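Local structure of RagA protein (Porphyromonas gingivalis, 6SLN) at residues A796-W810 with T905-H919. The protein is a TonB-dependent outer-membrane receptor that probably takes up peptides across the outer membrane of the bacterium. Numbering follows the deposited sequence.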
# COMPACT_ATOMS: atom_id res chain seq x y z
N ALA A 796 41.29 26.58 5.33
CA ALA A 796 42.29 27.63 5.24
C ALA A 796 42.00 28.68 6.31
O ALA A 796 40.86 28.83 6.76
CB ALA A 796 42.30 28.27 3.86
N GLU A 797 43.05 29.38 6.73
CA GLU A 797 42.92 30.47 7.69
C GLU A 797 42.82 31.78 6.92
O GLU A 797 43.81 32.25 6.35
CB GLU A 797 44.09 30.49 8.67
CG GLU A 797 44.25 29.18 9.42
CD GLU A 797 45.15 29.29 10.62
OE1 GLU A 797 45.87 30.31 10.75
OE2 GLU A 797 45.15 28.36 11.44
N TYR A 798 41.61 32.34 6.89
CA TYR A 798 41.34 33.59 6.20
C TYR A 798 42.15 34.71 6.82
O TYR A 798 42.16 34.87 8.05
CB TYR A 798 39.84 33.91 6.29
CG TYR A 798 39.45 35.15 5.51
CD1 TYR A 798 39.43 35.13 4.13
CD2 TYR A 798 39.13 36.33 6.17
CE1 TYR A 798 39.09 36.26 3.42
CE2 TYR A 798 38.79 37.46 5.47
CZ TYR A 798 38.77 37.41 4.09
OH TYR A 798 38.43 38.54 3.38
N ALA A 799 42.86 35.48 5.99
CA ALA A 799 43.64 36.61 6.52
C ALA A 799 42.83 37.89 6.40
O ALA A 799 42.21 38.35 7.37
CB ALA A 799 44.98 36.74 5.79
N GLY A 800 42.81 38.48 5.22
CA GLY A 800 41.85 39.53 4.94
C GLY A 800 41.83 39.86 3.47
O GLY A 800 41.69 38.98 2.62
N ILE A 801 41.98 41.13 3.14
CA ILE A 801 42.16 41.53 1.76
C ILE A 801 43.44 42.35 1.64
O ILE A 801 43.83 43.06 2.58
CB ILE A 801 40.95 42.31 1.21
CG1 ILE A 801 40.88 43.72 1.78
CG2 ILE A 801 39.66 41.56 1.51
CD1 ILE A 801 40.06 44.69 0.90
N ASP A 802 44.13 42.18 0.52
CA ASP A 802 45.18 43.09 0.12
C ASP A 802 44.53 44.38 -0.37
O ASP A 802 43.79 44.38 -1.36
CB ASP A 802 46.02 42.41 -0.96
CG ASP A 802 47.03 43.32 -1.59
OD1 ASP A 802 47.28 44.43 -1.05
OD2 ASP A 802 47.56 42.92 -2.63
N LYS A 803 44.79 45.49 0.33
CA LYS A 803 44.09 46.74 0.07
C LYS A 803 44.63 47.50 -1.14
O LYS A 803 44.07 48.54 -1.50
CB LYS A 803 44.12 47.63 1.31
CG LYS A 803 43.67 46.89 2.56
CD LYS A 803 42.68 47.73 3.35
CE LYS A 803 42.77 47.44 4.83
NZ LYS A 803 43.19 48.66 5.58
N LYS A 804 45.70 47.00 -1.77
CA LYS A 804 46.21 47.51 -3.03
C LYS A 804 45.59 46.82 -4.25
O LYS A 804 45.76 47.31 -5.38
CB LYS A 804 47.73 47.37 -3.07
CG LYS A 804 48.40 47.71 -1.73
CD LYS A 804 49.76 47.05 -1.59
CE LYS A 804 50.84 47.78 -2.37
NZ LYS A 804 52.18 47.15 -2.15
N THR A 805 44.86 45.70 -4.03
CA THR A 805 44.11 45.00 -5.08
C THR A 805 42.65 44.77 -4.74
O THR A 805 41.83 44.66 -5.66
CB THR A 805 44.73 43.62 -5.40
OG1 THR A 805 44.67 42.75 -4.24
CG2 THR A 805 46.16 43.77 -5.81
N GLY A 806 42.28 44.65 -3.47
CA GLY A 806 40.97 44.17 -3.12
C GLY A 806 40.82 42.66 -3.13
O GLY A 806 39.69 42.17 -3.01
N LYS A 807 41.91 41.91 -3.24
CA LYS A 807 41.81 40.46 -3.33
C LYS A 807 41.80 39.85 -1.94
O LYS A 807 42.38 40.38 -0.99
CB LYS A 807 42.96 39.90 -4.15
CG LYS A 807 42.91 40.26 -5.63
CD LYS A 807 44.04 39.57 -6.41
CE LYS A 807 43.79 39.63 -7.91
NZ LYS A 807 42.81 40.71 -8.28
N GLN A 808 41.15 38.70 -1.82
CA GLN A 808 41.15 37.96 -0.58
C GLN A 808 42.51 37.32 -0.33
O GLN A 808 43.28 37.04 -1.25
CB GLN A 808 40.07 36.89 -0.59
CG GLN A 808 38.70 37.46 -0.76
CD GLN A 808 37.64 36.45 -0.54
OE1 GLN A 808 37.29 35.71 -1.46
NE2 GLN A 808 37.12 36.39 0.68
N LEU A 809 42.80 37.09 0.95
CA LEU A 809 44.09 36.62 1.38
C LEU A 809 43.92 35.49 2.39
O LEU A 809 43.01 35.51 3.23
CB LEU A 809 44.92 37.77 1.98
CG LEU A 809 45.53 38.76 0.97
CD1 LEU A 809 46.57 39.68 1.62
CD2 LEU A 809 46.15 38.02 -0.20
N TRP A 810 44.81 34.50 2.31
CA TRP A 810 44.86 33.42 3.28
C TRP A 810 46.29 33.23 3.75
O TRP A 810 47.25 33.51 3.02
CB TRP A 810 44.31 32.10 2.70
CG TRP A 810 42.90 32.21 2.25
CD1 TRP A 810 41.78 31.91 2.97
CD2 TRP A 810 42.45 32.67 0.97
NE1 TRP A 810 40.65 32.14 2.21
CE2 TRP A 810 41.03 32.62 0.98
CE3 TRP A 810 43.09 33.13 -0.18
CZ2 TRP A 810 40.26 33.01 -0.11
CZ3 TRP A 810 42.33 33.51 -1.27
CH2 TRP A 810 40.93 33.45 -1.23
N THR A 905 38.85 49.61 3.38
CA THR A 905 37.76 48.69 3.63
C THR A 905 38.33 47.28 3.66
O THR A 905 39.26 46.96 2.92
CB THR A 905 36.68 48.78 2.55
OG1 THR A 905 35.71 47.74 2.77
CG2 THR A 905 37.30 48.63 1.16
N ASP A 906 37.79 46.46 4.55
CA ASP A 906 38.15 45.06 4.63
C ASP A 906 37.19 44.18 3.84
O ASP A 906 37.30 42.95 3.88
CB ASP A 906 38.21 44.63 6.10
CG ASP A 906 36.91 44.91 6.82
OD1 ASP A 906 36.11 45.72 6.30
OD2 ASP A 906 36.67 44.34 7.91
N VAL A 907 36.25 44.77 3.11
CA VAL A 907 35.31 44.03 2.27
C VAL A 907 35.95 43.84 0.89
O VAL A 907 36.29 44.84 0.24
CB VAL A 907 33.96 44.75 2.16
CG1 VAL A 907 33.05 44.05 1.16
CG2 VAL A 907 33.28 44.84 3.53
N PRO A 908 36.11 42.60 0.42
CA PRO A 908 36.83 42.34 -0.83
C PRO A 908 36.18 42.98 -2.05
O PRO A 908 34.95 43.06 -2.15
CB PRO A 908 36.79 40.81 -0.95
CG PRO A 908 36.46 40.30 0.41
CD PRO A 908 35.67 41.37 1.10
N LYS A 909 37.02 43.38 -3.02
CA LYS A 909 36.50 43.81 -4.32
C LYS A 909 35.52 42.78 -4.88
O LYS A 909 35.72 41.57 -4.73
CB LYS A 909 37.63 44.03 -5.31
CG LYS A 909 37.16 44.30 -6.74
CD LYS A 909 38.20 45.02 -7.56
CE LYS A 909 37.92 44.96 -9.04
NZ LYS A 909 39.13 44.50 -9.76
N LEU A 910 34.47 43.26 -5.55
CA LEU A 910 33.44 42.37 -6.06
C LEU A 910 33.96 41.52 -7.22
O LEU A 910 34.87 41.92 -7.95
CB LEU A 910 32.22 43.15 -6.52
CG LEU A 910 31.28 43.84 -5.53
CD1 LEU A 910 30.19 44.51 -6.32
CD2 LEU A 910 30.70 42.88 -4.52
N GLY A 911 33.34 40.36 -7.41
CA GLY A 911 33.62 39.51 -8.54
C GLY A 911 34.37 38.24 -8.20
O GLY A 911 34.91 37.59 -9.12
N GLN A 912 34.45 37.88 -6.93
CA GLN A 912 35.27 36.75 -6.53
C GLN A 912 34.53 35.92 -5.49
O GLN A 912 33.84 36.46 -4.61
CB GLN A 912 36.63 37.22 -6.00
CG GLN A 912 36.63 37.89 -4.64
CD GLN A 912 38.01 38.43 -4.28
OE1 GLN A 912 39.00 37.69 -4.28
NE2 GLN A 912 38.08 39.73 -3.98
N SER A 913 34.66 34.62 -5.61
CA SER A 913 33.89 33.76 -4.73
C SER A 913 34.54 33.70 -3.35
O SER A 913 35.77 33.84 -3.22
CB SER A 913 33.79 32.36 -5.33
OG SER A 913 32.58 31.74 -4.93
N PRO A 914 33.74 33.55 -2.30
CA PRO A 914 34.31 33.28 -0.98
C PRO A 914 34.77 31.84 -0.91
O PRO A 914 34.54 31.03 -1.82
CB PRO A 914 33.15 33.53 -0.02
CG PRO A 914 31.92 33.38 -0.86
CD PRO A 914 32.27 33.62 -2.30
N GLN A 915 35.47 31.52 0.16
CA GLN A 915 35.86 30.15 0.43
C GLN A 915 35.34 29.76 1.80
O GLN A 915 34.87 30.60 2.58
CB GLN A 915 37.37 29.97 0.34
CG GLN A 915 37.95 30.38 -1.01
CD GLN A 915 37.51 29.50 -2.17
OE1 GLN A 915 36.93 28.42 -1.99
NE2 GLN A 915 37.80 29.96 -3.39
N PHE A 916 35.39 28.46 2.09
CA PHE A 916 34.89 27.95 3.36
C PHE A 916 36.02 27.93 4.39
O PHE A 916 36.39 26.88 4.93
CB PHE A 916 34.27 26.58 3.17
CG PHE A 916 32.82 26.65 2.78
CD1 PHE A 916 31.87 27.05 3.70
CD2 PHE A 916 32.41 26.33 1.49
CE1 PHE A 916 30.54 27.13 3.37
CE2 PHE A 916 31.07 26.41 1.15
CZ PHE A 916 30.13 26.81 2.08
N ASP A 917 36.58 29.11 4.64
CA ASP A 917 37.73 29.24 5.53
C ASP A 917 37.29 29.65 6.93
O ASP A 917 36.15 29.41 7.31
CB ASP A 917 38.73 30.23 4.96
CG ASP A 917 38.07 31.49 4.48
OD1 ASP A 917 37.29 32.08 5.25
OD2 ASP A 917 38.35 31.90 3.33
N THR A 918 38.18 30.29 7.69
CA THR A 918 37.88 30.59 9.09
C THR A 918 36.87 31.72 9.27
O THR A 918 36.18 31.75 10.29
CB THR A 918 39.16 30.92 9.83
OG1 THR A 918 40.01 31.68 8.96
CG2 THR A 918 39.84 29.65 10.29
N HIS A 919 36.79 32.67 8.33
CA HIS A 919 35.55 33.43 8.21
C HIS A 919 34.49 32.43 7.79
O HIS A 919 34.78 31.52 7.02
CB HIS A 919 35.66 34.57 7.20
CG HIS A 919 35.05 34.26 5.87
ND1 HIS A 919 35.75 33.66 4.84
CD2 HIS A 919 33.79 34.44 5.40
CE1 HIS A 919 34.96 33.49 3.80
NE2 HIS A 919 33.76 33.95 4.11
O HOH W 1 39.15 27.01 3.39
O HOH W 2 38.19 40.72 4.58
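Q912 places CG between its backbone N and carbonyl carbon (chi1 72°) and then runs extended, which brings its amide to the backbone of the β-hairpin formed by strands 798-802 and 807-810. This hairpin belongs to a small antiparallel sheet apart from the barrel strands of this TonB-dependent receptor, and it packs on the irregular loop between helix 874-879 and strand 921-937. A glutamine suits the site because it can both donate and accept: NE2 of Q912 gives hydrogen bonds to G806 O and K909 O, while its OE1 accepts a weak one from Q808 N. G806 O also receives K909 N at 2.9 Å, on a lone pair in the carbonyl plane. G806 turns the chain with phi at 82°, which glycine adopts easily, its backbone close against K909. Branched I801 gives P908 an apolar surface, CG2 to CG 3.6 Å, and the compact proline ring also meets Q808 CG. As modelled, the edge of H919 faces the Y798 ring, though the imidazole's exact placing is doubtful. The T918 hydroxyl can accept a backbone N-H, and its OG1 takes Y798 N at 2.7 Å. The buried D917 carboxylate suits the indole N-H of W810, NE1 meeting OD2 at 2.6 Å on the anti side, 35° out of the carboxylate plane.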